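Local coordinates for titin (Homo sapiens, PDB 5JDD), which serves as a giant molecular spring of the muscle sarcomere, its I-band part being a chain of immunoglobulin domains that helps to bear passive tension, at residues S121-N126 against F136-Q141; H145-M150 against A158-V163. All coordinates share one frame; numbering follows the deposited sequence. Where two conformers were deposited one is given.

Contact 1 of 2, residues S121-N126 against F136-Q141; sequences SMWLKN and FKIVVQ
The CA atoms of Ser121 and Val140 are the nearest CA pair across the two segments, 7.2 Å apart. The segments run in broadly opposite directions, and no direct hydrogen bond joins them; side chains and one water bridge the gap. Ser121 OG lies anti to its own carbonyl carbon (chi1 -63°), which brings it alongside two methyls: Val140 CG2 is 3.2 Å from Ser121 OG, and Ile138 CG2 is 3.5 Å from the same oxygen. Serine suits this partly exposed position because its short side chain can pack against methyls and still use its hydroxyl. In the immunoglobulin I-set fold, 123-125 belongs to the C strand of one sheet and 136-141 is the D strand at the edge of the other, so the contact closes one margin of the sandwich. Trp123 is the tryptophan of the C strand that fills the core of immunoglobulin domains. Ile138 CG2 meets its indole obliquely, 3.8 Å from Trp123 CD1. The indole N-H points in the ring plane to the water, with Trp123 NE1 3.1 Å from it. That water also gives a hydrogen bond to Val139 O at 2.9 Å, and Ser121 OG holds it as a third partner, 2.7 Å away.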
ATOM      1  N   SER A 121      -5.916  -2.178  -6.017  1.00 12.86           N
ATOM      2  CA  SER A 121      -4.638  -1.632  -5.577  1.00 12.94           C
ATOM      3  C   SER A 121      -4.068  -0.664  -6.600  1.00 10.61           C
ATOM      4  O   SER A 121      -3.947  -0.998  -7.778  1.00 14.76           O
ATOM      5  CB  SER A 121      -3.629  -2.756  -5.400  1.00 11.59           C
ATOM      6  OG  SER A 121      -4.045  -3.653  -4.400  1.00 15.51           O
ATOM      7  N   MET A 122      -3.678   0.520  -6.145  1.00 11.13           N
ATOM      8  CA  MET A 122      -2.961   1.450  -7.013  1.00 10.56           C
ATOM      9  C   MET A 122      -1.952   2.241  -6.208  1.00 10.52           C
ATOM     10  O   MET A 122      -2.314   3.176  -5.495  1.00 11.87           O
ATOM     11  CB  MET A 122      -3.923   2.404  -7.724  1.00 11.34           C
ATOM     12  CG  MET A 122      -3.218   3.355  -8.710  1.00 12.45           C
ATOM     13  SD  MET A 122      -2.262   2.516 -10.002  1.00 13.98           S
ATOM     14  CE  MET A 122      -3.551   1.659 -10.894  1.00 16.85           C
ATOM     15  N   TRP A 123      -0.686   1.857  -6.335  1.00  9.51           N
ATOM     16  CA  TRP A 123       0.403   2.465  -5.584  1.00  8.88           C
ATOM     17  C   TRP A 123       1.381   3.156  -6.514  1.00  9.28           C
ATOM     18  O   TRP A 123       1.787   2.591  -7.530  1.00 10.81           O
ATOM     19  CB  TRP A 123       1.153   1.384  -4.806  1.00  9.02           C
ATOM     20  CG  TRP A 123       0.364   0.780  -3.681  1.00  7.99           C
ATOM     21  CD1 TRP A 123      -0.418  -0.342  -3.726  1.00 10.23           C
ATOM     22  CD2 TRP A 123       0.280   1.279  -2.345  1.00  8.34           C
ATOM     23  NE1 TRP A 123      -0.980  -0.573  -2.489  1.00 10.15           N
ATOM     24  CE2 TRP A 123      -0.562   0.400  -1.618  1.00  8.17           C
ATOM     25  CE3 TRP A 123       0.845   2.372  -1.687  1.00  9.77           C
ATOM     26  CZ2 TRP A 123      -0.856   0.592  -0.262  1.00  8.73           C
ATOM     27  CZ3 TRP A 123       0.561   2.560  -0.339  1.00 11.42           C
ATOM     28  CH2 TRP A 123      -0.287   1.675   0.357  1.00 10.94           C
ATOM     29  N   LEU A 124       1.785   4.370  -6.147  1.00  8.86           N
ATOM     30  CA  LEU A 124       2.767   5.118  -6.925  1.00  8.25           C
ATOM     31  C   LEU A 124       3.998   5.399  -6.081  1.00 10.45           C
ATOM     32  O   LEU A 124       3.901   5.547  -4.860  1.00 10.47           O
ATOM     33  CB  LEU A 124       2.197   6.465  -7.388  1.00  9.58           C
ATOM     34  CG  LEU A 124       0.747   6.537  -7.851  1.00  9.61           C
ATOM     35  CD1 LEU A 124       0.398   7.982  -8.233  1.00  9.66           C
ATOM     36  CD2 LEU A 124       0.514   5.603  -9.031  1.00 11.08           C
ATOM     37  N   LYS A 125       5.146   5.471  -6.743  1.00  9.70           N
ATOM     38  CA  LYS A 125       6.377   5.970  -6.138  1.00  9.88           C
ATOM     39  C   LYS A 125       6.752   7.216  -6.930  1.00 11.92           C
ATOM     40  O   LYS A 125       7.009   7.131  -8.131  1.00 10.49           O
ATOM     41  CB  LYS A 125       7.505   4.938  -6.244  1.00 11.63           C
ATOM     42  CG  LYS A 125       8.866   5.458  -5.753  1.00  9.92           C
ATOM     43  CD  LYS A 125       9.964   4.443  -6.005  1.00 12.94           C
ATOM     44  CE  LYS A 125      11.301   4.972  -5.484  1.00 15.00           C
ATOM     45  NZ  LYS A 125      12.442   4.060  -5.799  1.00 17.70           N
ATOM     46  N   ASN A 126       6.783   8.367  -6.269  1.00 11.53           N
ATOM     47  CA  ASN A 126       7.043   9.635  -6.956  1.00 10.39           C
ATOM     48  C   ASN A 126       6.208   9.799  -8.228  1.00 13.22           C
ATOM     49  O   ASN A 126       6.707  10.253  -9.260  1.00 12.93           O
ATOM     50  CB  ASN A 126       8.544   9.801  -7.254  1.00 10.09           C
ATOM     51  CG  ASN A 126       9.395   9.850  -5.991  1.00 11.60           C
ATOM     52  OD1 ASN A 126       8.935  10.274  -4.929  1.00 12.54           O
ATOM     53  ND2 ASN A 126      10.650   9.436  -6.112  1.00 15.57           N
ATOM     54  N   PHE A 136       8.503  -5.313  -3.984  1.00 12.72           N
ATOM     55  CA  PHE A 136       7.263  -4.662  -3.565  1.00 12.32           C
ATOM     56  C   PHE A 136       6.150  -5.678  -3.386  1.00 15.52           C
ATOM     57  O   PHE A 136       5.724  -6.311  -4.350  1.00 18.18           O
ATOM     58  CB  PHE A 136       6.817  -3.631  -4.603  1.00 13.10           C
ATOM     59  CG  PHE A 136       7.758  -2.478  -4.765  1.00 13.25           C
ATOM     60  CD1 PHE A 136       7.870  -1.514  -3.771  1.00 14.86           C
ATOM     61  CD2 PHE A 136       8.504  -2.334  -5.926  1.00 23.81           C
ATOM     62  CE1 PHE A 136       8.727  -0.439  -3.923  1.00 20.75           C
ATOM     63  CE2 PHE A 136       9.364  -1.264  -6.084  1.00 34.96           C
ATOM     64  CZ  PHE A 136       9.475  -0.315  -5.081  1.00 31.88           C
ATOM     65  N   LYS A 137       5.679  -5.833  -2.153  1.00 10.32           N
ATOM     66  CA  LYS A 137       4.544  -6.702  -1.864  1.00 11.64           C
ATOM     67  C   LYS A 137       3.312  -5.815  -1.725  1.00  9.91           C
ATOM     68  O   LYS A 137       3.291  -4.886  -0.923  1.00 14.15           O
ATOM     69  CB  LYS A 137       4.797  -7.496  -0.579  1.00 18.40           C
ATOM     70  CG  LYS A 137       3.614  -8.311  -0.082  1.00 31.26           C
ATOM     71  CD  LYS A 137       3.434  -9.600  -0.853  1.00 41.45           C
ATOM     72  CE  LYS A 137       2.429 -10.500  -0.142  1.00 43.08           C
ATOM     73  NZ  LYS A 137       2.732 -10.585   1.318  1.00 40.38           N
ATOM     74  N   ILE A 138       2.299  -6.083  -2.537  1.00 10.93           N
ATOM     75  CA  ILE A 138       1.078  -5.300  -2.535  1.00 10.82           C
ATOM     76  C   ILE A 138      -0.055  -6.172  -2.005  1.00 11.36           C
ATOM     77  O   ILE A 138      -0.323  -7.254  -2.534  1.00 15.05           O
ATOM     78  CB  ILE A 138       0.788  -4.758  -3.953  1.00 10.91           C
ATOM     79  CG1 ILE A 138       1.848  -3.713  -4.317  1.00 16.23           C
ATOM     80  CG2 ILE A 138      -0.598  -4.120  -4.029  1.00 15.07           C
ATOM     81  CD1 ILE A 138       1.802  -3.241  -5.768  1.00 20.36           C
ATOM     82  N   VAL A 139      -0.708  -5.707  -0.946  1.00 10.07           N
ATOM     83  CA  VAL A 139      -1.674  -6.526  -0.218  1.00 11.56           C
ATOM     84  C   VAL A 139      -3.008  -5.797  -0.103  1.00 11.96           C
ATOM     85  O   VAL A 139      -3.044  -4.579   0.097  1.00 11.57           O
ATOM     86  CB  VAL A 139      -1.165  -6.860   1.199  1.00 13.57           C
ATOM     87  CG1 VAL A 139      -2.133  -7.785   1.924  1.00 18.23           C
ATOM     88  CG2 VAL A 139       0.221  -7.514   1.137  1.00 18.93           C
ATOM     89  N   VAL A 140      -4.102  -6.539  -0.254  1.00 12.49           N
ATOM     90  CA  VAL A 140      -5.429  -6.030   0.080  1.00 12.24           C
ATOM     91  C   VAL A 140      -6.029  -6.933   1.145  1.00 13.05           C
ATOM     92  O   VAL A 140      -6.042  -8.160   0.996  1.00 15.39           O
ATOM     93  CB  VAL A 140      -6.358  -6.030  -1.130  1.00 14.75           C
ATOM     94  CG1 VAL A 140      -7.722  -5.443  -0.753  1.00 15.82           C
ATOM     95  CG2 VAL A 140      -5.728  -5.256  -2.272  1.00 17.78           C
ATOM     96  N   GLN A 141      -6.516  -6.336   2.227  1.00 11.70           N
ATOM     97  CA  GLN A 141      -7.230  -7.089   3.246  1.00 12.27           C
ATOM     98  C   GLN A 141      -8.549  -6.385   3.519  1.00 10.15           C
ATOM     99  O   GLN A 141      -8.660  -5.576   4.451  1.00 12.42           O
ATOM    100  CB  GLN A 141      -6.382  -7.234   4.514  1.00 15.45           C
ATOM    101  CG  GLN A 141      -5.113  -8.063   4.274  1.00 18.72           C
ATOM    102  CD  GLN A 141      -4.295  -8.309   5.527  1.00 34.57           C
ATOM    103  OE1 GLN A 141      -4.783  -8.165   6.646  1.00 42.09           O
ATOM    104  NE2 GLN A 141      -3.039  -8.695   5.338  1.00 30.71           N
TER
HETATM  105  O   HOH W   1      -3.266  -2.584  -1.998  1.00 11.64           O

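Contact 2 of 2, residues H145-M150 against A158-V163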
ATOM      1  N   HIS A 145      -5.363  -1.521   2.699  1.00  8.19           N
ATOM      2  CA  HIS A 145      -4.410  -1.652   1.608  1.00  6.94           C
ATOM      3  C   HIS A 145      -3.008  -1.436   2.122  1.00  8.89           C
ATOM      4  O   HIS A 145      -2.745  -0.471   2.833  1.00 10.54           O
ATOM      5  CB  HIS A 145      -4.732  -0.650   0.502  1.00  8.54           C
ATOM      6  CG  HIS A 145      -5.940  -1.026  -0.290  1.00  7.20           C
ATOM      7  ND1 HIS A 145      -5.862  -1.712  -1.482  1.00 10.84           N
ATOM      8  CD2 HIS A 145      -7.264  -0.869  -0.028  1.00  8.56           C
ATOM      9  CE1 HIS A 145      -7.084  -1.938  -1.934  1.00  9.64           C
ATOM     10  NE2 HIS A 145      -7.949  -1.431  -1.072  1.00 10.91           N
ATOM     11  N   GLN A 146      -2.103  -2.339   1.752  1.00  9.14           N
ATOM     12  CA  GLN A 146      -0.741  -2.294   2.262  0.50  7.60           C
ATOM     13  C   GLN A 146       0.302  -2.414   1.152  1.00  8.03           C
ATOM     14  O   GLN A 146       0.124  -3.162   0.183  1.00 10.08           O
ATOM     15  CB  GLN A 146      -0.541  -3.404   3.301  0.50 11.17           C
ATOM     16  CG  GLN A 146       0.816  -3.403   3.975  0.50 12.72           C
ATOM     17  CD  GLN A 146       0.967  -4.540   4.966  0.50 15.42           C
ATOM     18  OE1 GLN A 146       0.358  -5.601   4.811  0.50 21.10           O
ATOM     19  NE2 GLN A 146       1.780  -4.326   5.990  0.50 18.00           N
ATOM     20  N   LEU A 147       1.393  -1.668   1.318  1.00  6.98           N
ATOM     21  CA  LEU A 147       2.575  -1.763   0.464  1.00  9.27           C
ATOM     22  C   LEU A 147       3.742  -2.121   1.362  1.00  8.69           C
ATOM     23  O   LEU A 147       4.054  -1.398   2.312  1.00 10.01           O
ATOM     24  CB  LEU A 147       2.859  -0.435  -0.239  1.00  8.87           C
ATOM     25  CG  LEU A 147       4.159  -0.381  -1.061  1.00  8.30           C
ATOM     26  CD1 LEU A 147       4.063  -1.314  -2.256  1.00 12.67           C
ATOM     27  CD2 LEU A 147       4.444   1.033  -1.541  1.00 11.00           C
ATOM     28  N   ILE A 148       4.371  -3.257   1.083  1.00  8.93           N
ATOM     29  CA  ILE A 148       5.540  -3.689   1.838  1.00  9.38           C
ATOM     30  C   ILE A 148       6.770  -3.602   0.940  1.00  9.57           C
ATOM     31  O   ILE A 148       6.776  -4.139  -0.176  1.00 12.68           O
ATOM     32  CB  ILE A 148       5.354  -5.107   2.365  1.00 11.05           C
ATOM     33  CG1 ILE A 148       4.149  -5.144   3.307  1.00 15.72           C
ATOM     34  CG2 ILE A 148       6.602  -5.584   3.087  1.00 13.94           C
ATOM     35  CD1 ILE A 148       3.513  -6.502   3.424  1.00 28.29           C
ATOM     36  N   ILE A 149       7.783  -2.881   1.412  1.00  8.61           N
ATOM     37  CA  ILE A 149       9.007  -2.666   0.642  1.00  9.45           C
ATOM     38  C   ILE A 149      10.148  -3.415   1.301  1.00  8.53           C
ATOM     39  O   ILE A 149      10.567  -3.082   2.410  1.00 10.59           O
ATOM     40  CB  ILE A 149       9.351  -1.167   0.538  1.00  9.35           C
ATOM     41  CG1 ILE A 149       8.161  -0.385  -0.019  1.00 13.58           C
ATOM     42  CG2 ILE A 149      10.559  -0.950  -0.362  1.00 13.05           C
ATOM     43  CD1 ILE A 149       8.373   1.112  -0.013  1.00 16.11           C
ATOM     44  N   MET A 150      10.653  -4.430   0.608  1.00  9.38           N
ATOM     45  CA  MET A 150      11.696  -5.287   1.164  1.00 10.94           C
ATOM     46  C   MET A 150      13.092  -4.736   0.931  1.00 12.02           C
ATOM     47  O   MET A 150      13.332  -4.019  -0.037  1.00 12.26           O
ATOM     48  CB  MET A 150      11.629  -6.680   0.524  1.00 15.48           C
ATOM     49  CG  MET A 150      10.272  -7.354   0.551  1.00 20.91           C
ATOM     50  SD  MET A 150       9.674  -7.617   2.221  1.00 28.91           S
ATOM     51  CE  MET A 150      10.988  -8.633   2.892  1.00 32.20           C
ATOM     52  N   ALA A 158      11.451   8.041  -0.919  1.00  9.88           N
ATOM     53  CA  ALA A 158      10.559   8.616  -1.914  1.00 10.53           C
ATOM     54  C   ALA A 158       9.213   8.909  -1.292  1.00 10.30           C
ATOM     55  O   ALA A 158       8.967   8.593  -0.120  1.00  9.00           O
ATOM     56  CB  ALA A 158      10.375   7.640  -3.076  1.00 10.84           C
ATOM     57  N   GLU A 159       8.335   9.504  -2.093  1.00  9.64           N
ATOM     58  CA  GLU A 159       6.958   9.703  -1.692  1.00 10.36           C
ATOM     59  C   GLU A 159       6.114   8.611  -2.315  1.00  9.49           C
ATOM     60  O   GLU A 159       6.149   8.413  -3.529  1.00 12.48           O
ATOM     61  CB  GLU A 159       6.442  11.065  -2.139  1.00 11.35           C
ATOM     62  CG  GLU A 159       4.983  11.278  -1.768  1.00 14.37           C
ATOM     63  CD  GLU A 159       4.536  12.703  -1.989  1.00 24.02           C
ATOM     64  OE1 GLU A 159       4.604  13.170  -3.145  1.00 24.38           O
ATOM     65  OE2 GLU A 159       4.121  13.353  -1.004  1.00 28.39           O
ATOM     66  N   TYR A 160       5.355   7.904  -1.481  1.00  9.24           N
ATOM     67  CA  TYR A 160       4.501   6.812  -1.933  1.00  8.95           C
ATOM     68  C   TYR A 160       3.047   7.218  -1.819  1.00 12.86           C
ATOM     69  O   TYR A 160       2.643   7.851  -0.847  1.00 13.02           O
ATOM     70  CB  TYR A 160       4.801   5.541  -1.128  1.00  8.66           C
ATOM     71  CG  TYR A 160       6.178   5.002  -1.426  1.00  8.67           C
ATOM     72  CD1 TYR A 160       6.371   4.060  -2.428  1.00 10.73           C
ATOM     73  CD2 TYR A 160       7.288   5.448  -0.723  1.00  9.25           C
ATOM     74  CE1 TYR A 160       7.634   3.575  -2.722  1.00 10.33           C
ATOM     75  CE2 TYR A 160       8.561   4.965  -1.004  1.00  8.87           C
ATOM     76  CZ  TYR A 160       8.719   4.034  -2.010  1.00  9.09           C
ATOM     77  OH  TYR A 160       9.962   3.546  -2.304  1.00 10.68           O
ATOM     78  N   THR A 161       2.258   6.844  -2.817  1.00 10.46           N
ATOM     79  CA  THR A 161       0.878   7.292  -2.896  1.00 11.55           C
ATOM     80  C   THR A 161      -0.040   6.107  -3.145  1.00 10.51           C
ATOM     81  O   THR A 161       0.285   5.238  -3.944  1.00 10.45           O
ATOM     82  CB  THR A 161       0.713   8.270  -4.082  1.00 11.25           C
ATOM     83  OG1 THR A 161       1.559   9.413  -3.893  1.00 13.57           O
ATOM     84  CG2 THR A 161      -0.734   8.727  -4.226  1.00 12.76           C
ATOM     85  N   PHE A 162      -1.178   6.070  -2.449  1.00  9.37           N
ATOM     86  CA  PHE A 162      -2.262   5.163  -2.806  1.00 10.83           C
ATOM     87  C   PHE A 162      -3.385   5.959  -3.460  1.00  9.68           C
ATOM     88  O   PHE A 162      -3.824   6.978  -2.923  1.00 10.24           O
ATOM     89  CB  PHE A 162      -2.817   4.422  -1.585  1.00  9.80           C
ATOM     90  CG  PHE A 162      -3.819   3.368  -1.952  1.00  7.57           C
ATOM     91  CD1 PHE A 162      -5.174   3.651  -1.970  1.00 10.35           C
ATOM     92  CD2 PHE A 162      -3.399   2.117  -2.360  1.00  9.18           C
ATOM     93  CE1 PHE A 162      -6.104   2.687  -2.346  1.00 11.83           C
ATOM     94  CE2 PHE A 162      -4.314   1.146  -2.737  1.00  9.77           C
ATOM     95  CZ  PHE A 162      -5.681   1.425  -2.732  1.00  9.99           C
ATOM     96  N   VAL A 163      -3.832   5.510  -4.634  1.00  9.37           N
ATOM     97  CA  VAL A 163      -4.943   6.150  -5.339  1.00  8.44           C
ATOM     98  C   VAL A 163      -6.238   5.383  -5.103  1.00  9.12           C
ATOM     99  O   VAL A 163      -6.318   4.180  -5.360  1.00 12.35           O
ATOM    100  CB  VAL A 163      -4.680   6.238  -6.848  1.00 10.06           C
ATOM    101  CG1 VAL A 163      -5.831   6.959  -7.547  1.00 11.92           C
ATOM    102  CG2 VAL A 163      -3.360   6.960  -7.117  1.00 14.22           C
TER
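His145 lays one face of its imidazole against the end of the Phe162 ring, with Phe162 CZ 3.3 Å above the imidazole plane and displaced toward its rim; a flat side chain suits this place because it can cover the phenyl with its face. The planes are inclined at 42°, which makes the pair an oblique aromatic contact. His145 CB adds an off-centre CH-pi contact with the same phenyl. These residues face each other across the immunoglobulin beta-sandwich, between segments 145-149 of the E strand and 158-163 of the F strand, whose axes pass 9.4 Å apart and point in nearly opposite directions, at 152°. Such a gap is too wide for backbone hydrogen bonds and is filled by alternate side chains, all buried. Phe162 takes the place of the F-strand disulfide cysteine of many immunoglobulin domains and packs on Cys112 of the B strand, the other usual disulfide position, so side-chain packing probably replaces the disulfide here. Its ring is swung anti to the backbone N (chi1 -173°), which carries it across to the imidazole.

Farther along, Leu147 and Tyr160 cross at about a right angle, the branched end of the leucine packing beside the ring with Leu147 CD2 3.7 Å from Tyr160 CD1. Ile149 comes from the opposite direction to Tyr160, and its long branch ends in a methyl over one face of the phenol, where a branched aliphatic residue suits both strand and core: Ile149 CD1 is 3.9 Å from the centroid of the Tyr160 ring, a CH-pi contact 26° off the ring normal. Tyrosine combines this apolar face with a polar tip, for in the tyrosine corner Tyr160 OH hydrogen-bonds to the backbone oxygen of Asp156.

Overall arrangement
Contacts 1 and 2, whose centres lie 5 Å apart, tie together the same two sheets of the middle domain of this three-domain tandem. Segments 136-141 and 145-150 are neighbouring strands of one sheet, joined where Lys137 O is 2.8 Å from Ile148 N; segments 121-126 and 158-163 are neighbours in the other, with Leu124 N 2.8 Å from Thr161 O. Contact 1 lies toward the D-strand edge and is partly buried, whereas contact 2 is wholly buried. The contacts meet where Trp123 and Phe162 pack edge-to-face, Trp123 CE2 lying 3.4 Å from Phe162 CD2. Trp123 also touches Leu147, so this one side chain of contact 1 packs on both strands of contact 2.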